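Local coordinates for protein isoaspartyl dipeptidase (PDB 7CDH) that probably cleaves isoaspartyl (beta-aspartyl) peptide bonds with a two-zinc centre, as an M38-type metallopeptidase thought to take part in protein repair, at residues A[62-67]-A[107-112]; A[155-160]-A[190-195]; A[247-252]-A[280-285]. All coordinates share one frame; numbering follows the deposited sequence.

Interaction 1 (A[62-67]-A[107-112]); sequences VHITGG and ENLYAK. With ZN (zinc ion), chain L.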
ATOM      1  N   VAL A  62     -22.745 -21.877  12.394  1.00 36.38           N
ATOM      2  CA  VAL A  62     -22.013 -22.152  13.671  1.00 34.21           C
ATOM      3  C   VAL A  62     -20.774 -21.258  13.800  1.00 30.50           C
ATOM      4  O   VAL A  62     -19.987 -21.155  12.868  1.00 28.16           O
ATOM      5  CB  VAL A  62     -21.621 -23.629  13.774  1.00 35.26           C
ATOM      6  CG1 VAL A  62     -20.927 -23.925  15.083  1.00 36.91           C
ATOM      7  CG2 VAL A  62     -22.842 -24.504  13.610  1.00 38.28           C
ATOM      8  N   HIS A  63     -20.615 -20.608  14.942  1.00 31.39           N
ATOM      9  CA  HIS A  63     -19.397 -19.835  15.259  1.00 28.69           C
ATOM     10  C   HIS A  63     -18.360 -20.817  15.748  1.00 26.67           C
ATOM     11  O   HIS A  63     -18.142 -20.816  16.915  1.00 25.03           O
ATOM     12  CB  HIS A  63     -19.715 -18.712  16.238  1.00 28.85           C
ATOM     13  CG  HIS A  63     -20.640 -17.722  15.620  1.00 30.52           C
ATOM     14  ND1 HIS A  63     -20.233 -16.858  14.648  1.00 31.35           N
ATOM     15  CD2 HIS A  63     -21.963 -17.496  15.785  1.00 36.43           C
ATOM     16  CE1 HIS A  63     -21.255 -16.094  14.270  1.00 35.35           C
ATOM     17  NE2 HIS A  63     -22.331 -16.466  14.949  1.00 33.94           N
ATOM     18  N   ILE A  64     -17.786 -21.624  14.854  1.00 27.01           N
ATOM     19  CA  ILE A  64     -16.868 -22.727  15.223  1.00 28.80           C
ATOM     20  C   ILE A  64     -15.639 -22.221  16.011  1.00 32.75           C
ATOM     21  O   ILE A  64     -15.088 -23.033  16.826  1.00 35.26           O
ATOM     22  CB  ILE A  64     -16.472 -23.532  13.984  1.00 29.84           C
ATOM     23  CG1 ILE A  64     -15.671 -22.747  12.941  1.00 28.64           C
ATOM     24  CG2 ILE A  64     -17.708 -24.165  13.379  1.00 30.71           C
ATOM     25  CD1 ILE A  64     -15.212 -23.635  11.750  1.00 29.57           C
ATOM     26  N   THR A  65     -15.195 -20.971  15.833  1.00 29.88           N
ATOM     27  CA  THR A  65     -13.984 -20.468  16.540  1.00 30.71           C
ATOM     28  C   THR A  65     -14.349 -19.790  17.862  1.00 29.38           C
ATOM     29  O   THR A  65     -13.441 -19.431  18.609  1.00 34.51           O
ATOM     30  CB  THR A  65     -13.144 -19.510  15.698  1.00 29.53           C
ATOM     31  OG1 THR A  65     -13.874 -18.306  15.511  1.00 30.38           O
ATOM     32  CG2 THR A  65     -12.729 -20.125  14.389  1.00 30.81           C
ATOM     33  N   GLY A  66     -15.625 -19.677  18.175  1.00 27.14           N
ATOM     34  CA  GLY A  66     -16.111 -18.861  19.292  1.00 25.47           C
ATOM     35  C   GLY A  66     -16.660 -17.560  18.774  1.00 27.57           C
ATOM     36  O   GLY A  66     -16.308 -17.167  17.664  1.00 32.63           O
ATOM     37  N   GLY A  67     -17.564 -16.956  19.524  1.00 28.29           N
ATOM     38  CA  GLY A  67     -18.108 -15.628  19.213  1.00 31.64           C
ATOM     39  C   GLY A  67     -18.289 -14.799  20.460  1.00 31.06           C
ATOM     40  O   GLY A  67     -17.372 -14.755  21.316  1.00 34.53           O
ATOM     41  N   GLU A 107      -8.360 -16.605   9.327  1.00 28.37           N
ATOM     42  CA  GLU A 107      -7.351 -17.678   9.118  1.00 28.84           C
ATOM     43  C   GLU A 107      -7.546 -18.712  10.237  1.00 26.07           C
ATOM     44  O   GLU A 107      -7.390 -19.932   9.998  1.00 25.34           O
ATOM     45  CB  GLU A 107      -5.922 -17.124   9.100  1.00 28.62           C
ATOM     46  CG  GLU A 107      -5.633 -16.199   7.939  1.00 30.44           C
ATOM     47  CD  GLU A 107      -6.127 -14.759   8.075  1.00 33.71           C
ATOM     48  OE1 GLU A 107      -6.730 -14.393   9.141  1.00 31.06           O
ATOM     49  OE2 GLU A 107      -5.951 -14.004   7.080  1.00 38.68           O
ATOM     50  N   ASN A 108      -7.927 -18.234  11.411  1.00 23.04           N
ATOM     51  CA  ASN A 108      -8.301 -19.109  12.552  1.00 24.90           C
ATOM     52  C   ASN A 108      -9.585 -19.881  12.210  1.00 27.51           C
ATOM     53  O   ASN A 108      -9.664 -21.061  12.590  1.00 29.55           O
ATOM     54  CB  ASN A 108      -8.438 -18.268  13.810  1.00 25.36           C
ATOM     55  CG  ASN A 108      -8.776 -19.040  15.059  1.00 25.53           C
ATOM     56  OD1 ASN A 108      -9.758 -18.688  15.736  1.00 28.61           O
ATOM     57  ND2 ASN A 108      -7.937 -19.998  15.404  1.00 19.95           N
ATOM     58  N   LEU A 109     -10.559 -19.237  11.548  1.00 26.74           N
ATOM     59  CA  LEU A 109     -11.828 -19.871  11.153  1.00 26.62           C
ATOM     60  C   LEU A 109     -11.541 -21.044  10.220  1.00 29.85           C
ATOM     61  O   LEU A 109     -12.142 -22.101  10.379  1.00 28.77           O
ATOM     62  CB  LEU A 109     -12.705 -18.834  10.477  1.00 28.07           C
ATOM     63  CG  LEU A 109     -13.985 -19.407   9.882  1.00 29.27           C
ATOM     64  CD1 LEU A 109     -14.871 -19.919  10.997  1.00 30.89           C
ATOM     65  CD2 LEU A 109     -14.712 -18.368   9.054  1.00 30.36           C
ATOM     66  N   TYR A 110     -10.638 -20.833   9.277  1.00 30.43           N
ATOM     67  CA  TYR A 110     -10.193 -21.836   8.290  1.00 29.59           C
ATOM     68  C   TYR A 110      -9.505 -22.987   9.041  1.00 31.37           C
ATOM     69  O   TYR A 110      -9.782 -24.169   8.758  1.00 30.27           O
ATOM     70  CB  TYR A 110      -9.260 -21.141   7.290  1.00 28.02           C
ATOM     71  CG  TYR A 110      -8.646 -22.060   6.269  1.00 28.03           C
ATOM     72  CD1 TYR A 110      -9.333 -22.358   5.117  1.00 31.21           C
ATOM     73  CD2 TYR A 110      -7.387 -22.618   6.430  1.00 28.49           C
ATOM     74  CE1 TYR A 110      -8.819 -23.215   4.157  1.00 34.14           C
ATOM     75  CE2 TYR A 110      -6.845 -23.466   5.472  1.00 30.20           C
ATOM     76  CZ  TYR A 110      -7.579 -23.781   4.338  1.00 32.88           C
ATOM     77  OH  TYR A 110      -7.137 -24.590   3.334  1.00 40.87           O
ATOM     78  N   ALA A 111      -8.545 -22.641   9.905  1.00 30.85           N
ATOM     79  CA  ALA A 111      -7.713 -23.615  10.653  1.00 30.86           C
ATOM     80  C   ALA A 111      -8.647 -24.511  11.482  1.00 27.20           C
ATOM     81  O   ALA A 111      -8.483 -25.732  11.408  1.00 24.94           O
ATOM     82  CB  ALA A 111      -6.680 -22.917  11.521  1.00 27.19           C
ATOM     83  N   LYS A 112      -9.570 -23.912  12.242  1.00 24.84           N
ATOM     84  CA  LYS A 112     -10.610 -24.634  13.019  1.00 27.98           C
ATOM     85  C   LYS A 112     -11.446 -25.529  12.097  1.00 28.45           C
ATOM     86  O   LYS A 112     -11.558 -26.722  12.413  1.00 27.10           O
ATOM     87  CB  LYS A 112     -11.531 -23.673  13.758  1.00 30.26           C
ATOM     88  CG  LYS A 112     -12.581 -24.348  14.626  1.00 32.61           C
ATOM     89  CD  LYS A 112     -12.026 -25.429  15.519  1.00 30.95           C
ATOM     90  CE  LYS A 112     -12.874 -25.640  16.755  1.00 31.23           C
ATOM     91  NZ  LYS A 112     -12.397 -26.791  17.561  1.00 32.23           N
TER
HETATM   92 ZN    ZN L 411     -24.490 -15.985  14.208  1.00 44.23          ZN
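Ile-64 and Thr-65 press onto Leu-109 and Lys-112 of helix 106-118, where the loop that follows the His-X-His zinc motif (His-61 and His-63) of this amidohydrolase TIM barrel meets the outer helical layer. Ile-64 and Leu-109 cross at about a right angle. The ethyl arm of Ile-64 rests on one methyl branch of Leu-109, with CG1 of Ile-64 3.5 Å from CD1 of Leu-109. That arm stands between the backbone N and the carbonyl carbon (chi1 64°), which sends its terminal CD1 on toward the carbonyl O of Leu-109. Ala-113 and Leu-116, further along the helix, also touch Ile-64.

Lys-112 slides past Ile-64 in the opposite direction. Its CG lies 3.9 Å from CG1 of Ile-64, and a bend at chi2 (48°) turns the rest of the chain alongside the loop backbone, placing CE 3.4 Å from the carbonyl O of Ile-64. The ammonium group travels on to hydrogen-bond the carbonyl O of Leu-80, so the aliphatic part packs here while the charge is held outside the contact.

Thr-65 comes down on the helix backbone tip first: its methyl CG2 sits 3.4 Å from CA of Leu-109 and 3.8 Å from CB of Lys-112. Asn-108 flanks the same threonine and also packs on Thr-103 of the second subunit, placing this helix near a subunit interface. Ile-64 and Thr-65 are the central residues of a type I turn from His-63 to Gly-66, closed by a hydrogen bond from Gly-66 N to the O of His-63. His-63 itself faces away from the helix: its ND1 is hydrogen-bonded to the carbonyl O of Cys-96, and its NE2 ligates zinc at 2.3 Å.

Interaction 2 (A[155-160]-A[190-195]); sequences GEIAIS and GIVNFH. With ZN (zinc ion), chain K; ZN (zinc ion), chain L.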
ATOM      1  N   GLY A 155     -20.617 -13.795   4.948  1.00 29.59           N
ATOM      2  CA  GLY A 155     -21.540 -13.828   6.079  1.00 30.88           C
ATOM      3  C   GLY A 155     -20.779 -13.796   7.392  1.00 31.89           C
ATOM      4  O   GLY A 155     -19.572 -13.997   7.389  1.00 29.87           O
ATOM      5  N   GLU A 156     -21.508 -13.516   8.481  1.00 33.67           N
ATOM      6  CA  GLU A 156     -22.900 -13.123   8.358  1.00 38.59           C
ATOM      7  C   GLU A 156     -22.971 -11.586   8.364  1.00 38.32           C
ATOM      8  O   GLU A 156     -22.619 -10.978   9.365  1.00 45.83           O
ATOM      9  CB  GLU A 156     -23.776 -13.792   9.421  1.00 41.07           C
ATOM     10  CG  GLU A 156     -23.195 -13.787  10.803  1.00 44.05           C
ATOM     11  CD  GLU A 156     -24.112 -14.148  11.964  1.00 43.73           C
ATOM     12  OE1 GLU A 156     -25.378 -13.964  11.893  1.00 36.91           O
ATOM     13  OE2 GLU A 156     -23.543 -14.685  12.944  1.00 54.03           O
ATOM     14  N   ILE A 157     -23.402 -10.985   7.264  1.00 35.56           N
ATOM     15  CA  ILE A 157     -23.517  -9.512   7.092  1.00 34.34           C
ATOM     16  C   ILE A 157     -24.725  -9.039   7.890  1.00 32.92           C
ATOM     17  O   ILE A 157     -25.799  -9.569   7.686  1.00 36.66           O
ATOM     18  CB  ILE A 157     -23.645  -9.191   5.602  1.00 34.93           C
ATOM     19  CG1 ILE A 157     -22.370  -9.609   4.873  1.00 41.34           C
ATOM     20  CG2 ILE A 157     -23.985  -7.736   5.386  1.00 36.45           C
ATOM     21  CD1 ILE A 157     -22.450  -9.374   3.393  1.00 48.99           C
ATOM     22  N   ALA A 158     -24.537  -8.113   8.811  1.00 31.29           N
ATOM     23  CA  ALA A 158     -25.618  -7.591   9.660  1.00 32.37           C
ATOM     24  C   ALA A 158     -26.364  -6.511   8.890  1.00 29.73           C
ATOM     25  O   ALA A 158     -25.722  -5.607   8.338  1.00 27.55           O
ATOM     26  CB  ALA A 158     -25.083  -7.060  10.967  1.00 34.74           C
ATOM     27  N   ILE A 159     -27.686  -6.616   8.904  1.00 31.69           N
ATOM     28  CA  ILE A 159     -28.642  -5.568   8.443  1.00 32.86           C
ATOM     29  C   ILE A 159     -29.696  -5.430   9.532  1.00 30.18           C
ATOM     30  O   ILE A 159     -29.934  -6.408  10.255  1.00 32.38           O
ATOM     31  CB  ILE A 159     -29.251  -5.978   7.094  1.00 33.03           C
ATOM     32  CG1 ILE A 159     -29.831  -7.399   7.174  1.00 34.24           C
ATOM     33  CG2 ILE A 159     -28.202  -5.861   5.999  1.00 31.19           C
ATOM     34  CD1 ILE A 159     -30.770  -7.750   6.061  1.00 34.37           C
ATOM     35  N   SER A 160     -30.305  -4.267   9.619  1.00 31.80           N
ATOM     36  CA  SER A 160     -31.455  -3.987  10.503  1.00 31.58           C
ATOM     37  C   SER A 160     -31.078  -4.425  11.911  1.00 32.91           C
ATOM     38  O   SER A 160     -31.839  -5.169  12.527  1.00 37.21           O
ATOM     39  CB  SER A 160     -32.693  -4.665   9.979  1.00 33.71           C
ATOM     40  OG  SER A 160     -32.961  -4.270   8.624  1.00 35.22           O
ATOM     41  N   GLY A 190     -22.257 -19.637  -3.755  1.00 34.64           N
ATOM     42  CA  GLY A 190     -22.102 -18.189  -3.575  1.00 36.10           C
ATOM     43  C   GLY A 190     -23.201 -17.605  -2.716  1.00 36.19           C
ATOM     44  O   GLY A 190     -23.992 -16.837  -3.242  1.00 45.46           O
ATOM     45  N   ILE A 191     -23.244 -17.951  -1.435  1.00 32.18           N
ATOM     46  CA  ILE A 191     -24.341 -17.536  -0.522  1.00 33.52           C
ATOM     47  C   ILE A 191     -23.941 -16.217   0.142  1.00 33.10           C
ATOM     48  O   ILE A 191     -22.772 -16.048   0.479  1.00 37.48           O
ATOM     49  CB  ILE A 191     -24.618 -18.651   0.505  1.00 36.67           C
ATOM     50  CG1 ILE A 191     -25.041 -19.957  -0.179  1.00 39.44           C
ATOM     51  CG2 ILE A 191     -25.631 -18.197   1.543  1.00 35.66           C
ATOM     52  CD1 ILE A 191     -26.063 -19.777  -1.299  1.00 38.09           C
ATOM     53  N   VAL A 192     -24.853 -15.269   0.225  1.00 30.30           N
ATOM     54  CA  VAL A 192     -24.754 -14.145   1.186  1.00 33.66           C
ATOM     55  C   VAL A 192     -25.680 -14.519   2.344  1.00 32.87           C
ATOM     56  O   VAL A 192     -26.849 -14.679   2.087  1.00 30.37           O
ATOM     57  CB  VAL A 192     -25.140 -12.795   0.557  1.00 36.97           C
ATOM     58  CG1 VAL A 192     -24.985 -11.645   1.543  1.00 33.99           C
ATOM     59  CG2 VAL A 192     -24.342 -12.540  -0.708  1.00 40.34           C
ATOM     60  N   ASN A 193     -25.132 -14.680   3.549  1.00 32.96           N
ATOM     61  CA  ASN A 193     -25.883 -14.928   4.795  1.00 34.12           C
ATOM     62  C   ASN A 193     -26.057 -13.570   5.479  1.00 37.43           C
ATOM     63  O   ASN A 193     -25.038 -12.902   5.781  1.00 34.49           O
ATOM     64  CB  ASN A 193     -25.179 -15.996   5.628  1.00 38.02           C
ATOM     65  CG  ASN A 193     -25.837 -16.289   6.959  1.00 37.09           C
ATOM     66  OD1 ASN A 193     -25.160 -16.403   7.969  1.00 38.82           O
ATOM     67  ND2 ASN A 193     -27.137 -16.489   6.960  1.00 39.47           N
ATOM     68  N   PHE A 194     -27.307 -13.149   5.665  1.00 35.80           N
ATOM     69  CA  PHE A 194     -27.654 -11.874   6.336  1.00 32.49           C
ATOM     70  C   PHE A 194     -28.030 -12.203   7.770  1.00 34.32           C
ATOM     71  O   PHE A 194     -28.963 -12.995   7.960  1.00 33.61           O
ATOM     72  CB  PHE A 194     -28.814 -11.167   5.640  1.00 31.16           C
ATOM     73  CG  PHE A 194     -28.468 -10.695   4.262  1.00 29.71           C
ATOM     74  CD1 PHE A 194     -27.713  -9.555   4.075  1.00 28.34           C
ATOM     75  CD2 PHE A 194     -28.845 -11.422   3.154  1.00 29.94           C
ATOM     76  CE1 PHE A 194     -27.373  -9.135   2.800  1.00 29.62           C
ATOM     77  CE2 PHE A 194     -28.493 -11.004   1.877  1.00 29.39           C
ATOM     78  CZ  PHE A 194     -27.763  -9.858   1.707  1.00 29.68           C
ATOM     79  N   HIS A 195     -27.291 -11.650   8.732  1.00 33.35           N
ATOM     80  CA  HIS A 195     -27.791 -11.500  10.110  1.00 31.71           C
ATOM     81  C   HIS A 195     -28.874 -10.428  10.096  1.00 33.77           C
ATOM     82  O   HIS A 195     -28.561  -9.259   9.808  1.00 35.78           O
ATOM     83  CB  HIS A 195     -26.674 -11.151  11.075  1.00 32.66           C
ATOM     84  CG  HIS A 195     -27.181 -10.703  12.396  1.00 30.69           C
ATOM     85  ND1 HIS A 195     -27.264 -11.563  13.467  1.00 28.22           N
ATOM     86  CD2 HIS A 195     -27.686  -9.511  12.794  1.00 31.05           C
ATOM     87  CE1 HIS A 195     -27.773 -10.895  14.494  1.00 33.24           C
ATOM     88  NE2 HIS A 195     -28.038  -9.622  14.116  1.00 28.82           N
TER
HETATM   89 ZN    ZN K 410     -26.504 -13.512  13.784  1.00 50.84          ZN
HETATM   90 ZN    ZN L 411     -24.490 -15.985  14.208  1.00 44.23          ZN
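His-195, Glu-156 and Ile-157 bury the most surface where strand 155-159 runs alongside strand 191-195, the two pairing in parallel. His-195 gives up the largest share. Its CG is anti to the backbone N (chi1 167°), and the ring reaches the metal centre with ND1 bound to one zinc ion at 2.1 Å. On the far side of the ring, NE2 is hydrogen-bonded to OD2 of Asp-161, so both nitrogens are engaged and the rotation of the imidazole is fixed.

Glu-156 follows a cis peptide bond, and its extended chain carries the carboxylate up to the metals. The carboxylate divides between them: OE1 binds the zinc of His-195 at 2.2 Å, and OE2 binds the second zinc at 2.0 Å. OE1 lies in the plane of the imidazole, at its edge; this nearness to ND1 reflects a shared metal. Asn-193 lies beside the aliphatic root of the glutamate, while its amide hydrogen-bonds to the O of Tyr-221 and to ND1 of the zinc ligand His-61, a second-shell support.

Ile-157 supplies backbone and bulk. Its N hydrogen-bonds to the O of Asn-193 at 2.9 Å, its O accepts a weak bond from the N of His-195, and Ile-159 N continues the ladder to the O of His-195 in an almost straight bond (170°). On the face opposite His-195 and Ala-158, CD1 of Ile-157 meets CG1 of Val-192 at 3.9 Å and Phe-194 lies obliquely against CD1 of Ile-159; helix 169-186 covers Ile-157, Val-192 and Phe-194, while helix 204-212 covers Ile-159.

This is a right-handed beta-alpha-beta unit of a TIM barrel, contributing the bridging glutamate and one histidine to a carboxylate-bridged binuclear zinc site, a bridging role often filled by carboxylated lysine in the amidohydrolase superfamily.

Interaction 3 (A[247-252]-A[280-285]); sequences LTALQP and VTISSD. With ZN (zinc ion), chain L.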
ATOM      1  N   LEU A 247     -33.999 -20.072  10.425  1.00 32.09           N
ATOM      2  CA  LEU A 247     -34.628 -19.798  11.734  1.00 34.76           C
ATOM      3  C   LEU A 247     -33.642 -20.292  12.789  1.00 33.51           C
ATOM      4  O   LEU A 247     -33.048 -21.393  12.621  1.00 31.23           O
ATOM      5  CB  LEU A 247     -35.949 -20.575  11.834  1.00 37.80           C
ATOM      6  CG  LEU A 247     -36.905 -20.463  10.647  1.00 38.83           C
ATOM      7  CD1 LEU A 247     -38.134 -21.357  10.840  1.00 42.50           C
ATOM      8  CD2 LEU A 247     -37.335 -19.022  10.422  1.00 37.29           C
ATOM      9  N   THR A 248     -33.444 -19.527  13.840  1.00 32.06           N
ATOM     10  CA  THR A 248     -32.507 -19.969  14.891  1.00 34.44           C
ATOM     11  C   THR A 248     -33.227 -21.060  15.679  1.00 31.52           C
ATOM     12  O   THR A 248     -34.306 -20.792  16.248  1.00 31.30           O
ATOM     13  CB  THR A 248     -32.013 -18.798  15.740  1.00 38.08           C
ATOM     14  OG1 THR A 248     -31.470 -17.829  14.842  1.00 39.93           O
ATOM     15  CG2 THR A 248     -30.980 -19.257  16.735  1.00 39.30           C
ATOM     16  N   ALA A 249     -32.651 -22.245  15.688  1.00 30.97           N
ATOM     17  CA  ALA A 249     -33.122 -23.389  16.489  1.00 32.87           C
ATOM     18  C   ALA A 249     -33.451 -22.944  17.918  1.00 36.18           C
ATOM     19  O   ALA A 249     -32.769 -22.066  18.471  1.00 38.37           O
ATOM     20  CB  ALA A 249     -32.080 -24.474  16.488  1.00 31.48           C
ATOM     21  N   LEU A 250     -34.465 -23.576  18.502  1.00 43.10           N
ATOM     22  CA  LEU A 250     -34.768 -23.490  19.947  1.00 46.46           C
ATOM     23  C   LEU A 250     -33.585 -24.113  20.691  1.00 42.33           C
ATOM     24  O   LEU A 250     -33.134 -25.192  20.278  1.00 42.58           O
ATOM     25  CB  LEU A 250     -36.082 -24.223  20.216  1.00 51.21           C
ATOM     26  CG  LEU A 250     -37.015 -23.540  21.203  1.00 55.70           C
ATOM     27  CD1 LEU A 250     -37.543 -22.254  20.604  1.00 59.06           C
ATOM     28  CD2 LEU A 250     -38.150 -24.486  21.584  1.00 58.27           C
ATOM     29  N   GLN A 251     -33.033 -23.396  21.664  1.00 43.72           N
ATOM     30  CA  GLN A 251     -31.927 -23.901  22.528  1.00 47.48           C
ATOM     31  C   GLN A 251     -32.547 -24.779  23.621  1.00 46.23           C
ATOM     32  O   GLN A 251     -33.554 -24.411  24.213  1.00 45.90           O
ATOM     33  CB  GLN A 251     -31.123 -22.714  23.089  1.00 46.40           C
ATOM     34  CG  GLN A 251     -30.546 -21.776  22.022  1.00 45.59           C
ATOM     35  CD  GLN A 251     -29.574 -22.418  21.052  1.00 47.24           C
ATOM     36  OE1 GLN A 251     -28.640 -23.117  21.454  1.00 39.19           O
ATOM     37  NE2 GLN A 251     -29.820 -22.214  19.755  1.00 43.25           N
ATOM     38  N   PRO A 252     -31.989 -25.965  23.940  1.00 46.73           N
ATOM     39  CA  PRO A 252     -32.475 -26.774  25.060  1.00 52.93           C
ATOM     40  C   PRO A 252     -32.728 -26.049  26.389  1.00 59.44           C
ATOM     41  O   PRO A 252     -33.636 -26.462  27.086  1.00 73.83           O
ATOM     42  CB  PRO A 252     -31.364 -27.808  25.243  1.00 48.60           C
ATOM     43  CG  PRO A 252     -30.840 -27.997  23.850  1.00 46.84           C
ATOM     44  CD  PRO A 252     -30.882 -26.615  23.230  1.00 48.84           C
ATOM     45  N   VAL A 280     -37.231 -23.525   4.205  1.00 34.05           N
ATOM     46  CA  VAL A 280     -36.937 -23.212   5.624  1.00 32.29           C
ATOM     47  C   VAL A 280     -35.763 -24.058   6.058  1.00 32.01           C
ATOM     48  O   VAL A 280     -35.753 -25.234   5.715  1.00 32.67           O
ATOM     49  CB  VAL A 280     -38.167 -23.450   6.506  1.00 32.73           C
ATOM     50  CG1 VAL A 280     -37.765 -23.523   7.969  1.00 35.44           C
ATOM     51  CG2 VAL A 280     -39.172 -22.346   6.281  1.00 32.70           C
ATOM     52  N   THR A 281     -34.764 -23.433   6.687  1.00 33.42           N
ATOM     53  CA  THR A 281     -33.668 -24.167   7.366  1.00 31.88           C
ATOM     54  C   THR A 281     -33.721 -23.755   8.829  1.00 28.02           C
ATOM     55  O   THR A 281     -34.342 -22.748   9.119  1.00 24.86           O
ATOM     56  CB  THR A 281     -32.297 -23.947   6.704  1.00 31.34           C
ATOM     57  OG1 THR A 281     -31.962 -22.581   6.907  1.00 34.29           O
ATOM     58  CG2 THR A 281     -32.260 -24.269   5.226  1.00 31.60           C
ATOM     59  N   ILE A 282     -33.127 -24.548   9.698  1.00 28.88           N
ATOM     60  CA  ILE A 282     -32.758 -24.097  11.061  1.00 32.14           C
ATOM     61  C   ILE A 282     -31.236 -24.204  11.269  1.00 34.62           C
ATOM     62  O   ILE A 282     -30.536 -25.016  10.574  1.00 29.11           O
ATOM     63  CB  ILE A 282     -33.550 -24.892  12.112  1.00 33.57           C
ATOM     64  CG1 ILE A 282     -33.233 -26.385  12.061  1.00 31.12           C
ATOM     65  CG2 ILE A 282     -35.036 -24.601  11.959  1.00 34.95           C
ATOM     66  CD1 ILE A 282     -33.699 -27.139  13.288  1.00 31.70           C
ATOM     67  N   SER A 283     -30.746 -23.421  12.230  1.00 35.55           N
ATOM     68  CA  SER A 283     -29.314 -23.387  12.623  1.00 34.39           C
ATOM     69  C   SER A 283     -29.185 -23.138  14.132  1.00 30.61           C
ATOM     70  O   SER A 283     -30.052 -22.449  14.720  1.00 27.76           O
ATOM     71  CB  SER A 283     -28.591 -22.349  11.804  1.00 35.02           C
ATOM     72  OG  SER A 283     -29.035 -21.037  12.129  1.00 35.67           O
ATOM     73  N   SER A 284     -28.135 -23.662  14.752  1.00 30.11           N
ATOM     74  CA  SER A 284     -27.923 -23.523  16.219  1.00 30.64           C
ATOM     75  C   SER A 284     -27.526 -22.099  16.539  1.00 32.72           C
ATOM     76  O   SER A 284     -27.930 -21.593  17.626  1.00 39.98           O
ATOM     77  CB  SER A 284     -26.882 -24.450  16.721  1.00 33.06           C
ATOM     78  OG  SER A 284     -25.711 -24.368  15.922  1.00 33.33           O
ATOM     79  N   ASP A 285     -26.750 -21.486  15.643  1.00 33.02           N
ATOM     80  CA  ASP A 285     -25.926 -20.306  15.998  1.00 35.47           C
ATOM     81  C   ASP A 285     -24.975 -20.727  17.131  1.00 34.72           C
ATOM     82  O   ASP A 285     -24.854 -20.001  18.132  1.00 33.23           O
ATOM     83  CB  ASP A 285     -26.824 -19.143  16.411  1.00 38.74           C
ATOM     84  CG  ASP A 285     -26.169 -17.807  16.164  1.00 40.19           C
ATOM     85  OD1 ASP A 285     -25.107 -17.830  15.559  1.00 47.42           O
ATOM     86  OD2 ASP A 285     -26.752 -16.756  16.524  1.00 44.53           O
TER
HETATM   87 ZN    ZN L 411     -24.490 -15.985  14.208  1.00 44.23          ZN
HETATM   88  O   HOH W   1     -29.452 -18.851  13.525  1.00 49.96           O
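Leu-247 and Ala-249 meet Val-280, Ile-282 and Ser-283 in the compact half of this contact between parallel strands. CD1 of Leu-247 lies 3.6 Å from CG1 of Val-280, the two side chains passing at an oblique angle. CB of Leu-247 also rests near the CG2 methyl of Ile-282. Helix 264-273 covers this apolar side, through Ala-267 on Leu-247 and Ala-271 on Val-280. The backbones are joined by three bonds: Leu-247 N to the O of Thr-281, Ser-283 N to the O of Leu-247, and Ala-249 N to the O of Ser-283, the shortest at 2.8 Å.

The other face is polar and partly open. The hydroxyls of Thr-248 and Ser-283 are joined through a water, 2.6 Å from OG1 of Thr-248 and 2.6 Å from OG of Ser-283, to which it donates. OG1 of Thr-248 is also hydrogen-bonded to ND1 of His-224, a zinc ligand, and OG of Ser-283 to Asp-246.

Beyond the strand ends the chains diverge, and Gln-251 spans them from a side chain bent at chi2 (-61°). Its NE2 makes a weak bond to the O of Ser-284 at 2.9 Å and another weak one to the O of Ala-249, while OE1 is taken by the N of Ser-306. Next to this span Asp-285 sets OD1 on a zinc ion at 2.4 Å. A metal-binding aspartate at the C-terminal end of the eighth barrel strand is a hallmark of the amidohydrolase TIM barrel.

In the fold
The three contacts follow one another along the chain, with centres 16 to 19 Å apart, yet they converge on one zinc ion. His-63 of interaction 1, Glu-156 of interaction 2 and Asp-285 of interaction 3 bind it together with His-61; NE2 of His-63 lies 2.9 Å from OE2 of Glu-156 and 3.2 Å from OD1 of Asp-285. Interactions 1 and 3 also touch through CG2 of Val-62 and OG of Ser-284, 3.7 Å apart. The other zinc, 3.2 Å from the first zinc, is bound by Glu-156 and His-195 of interaction 2 and by His-224, whose ND1 is hydrogen-bonded to OG1 of Thr-248 in interaction 3.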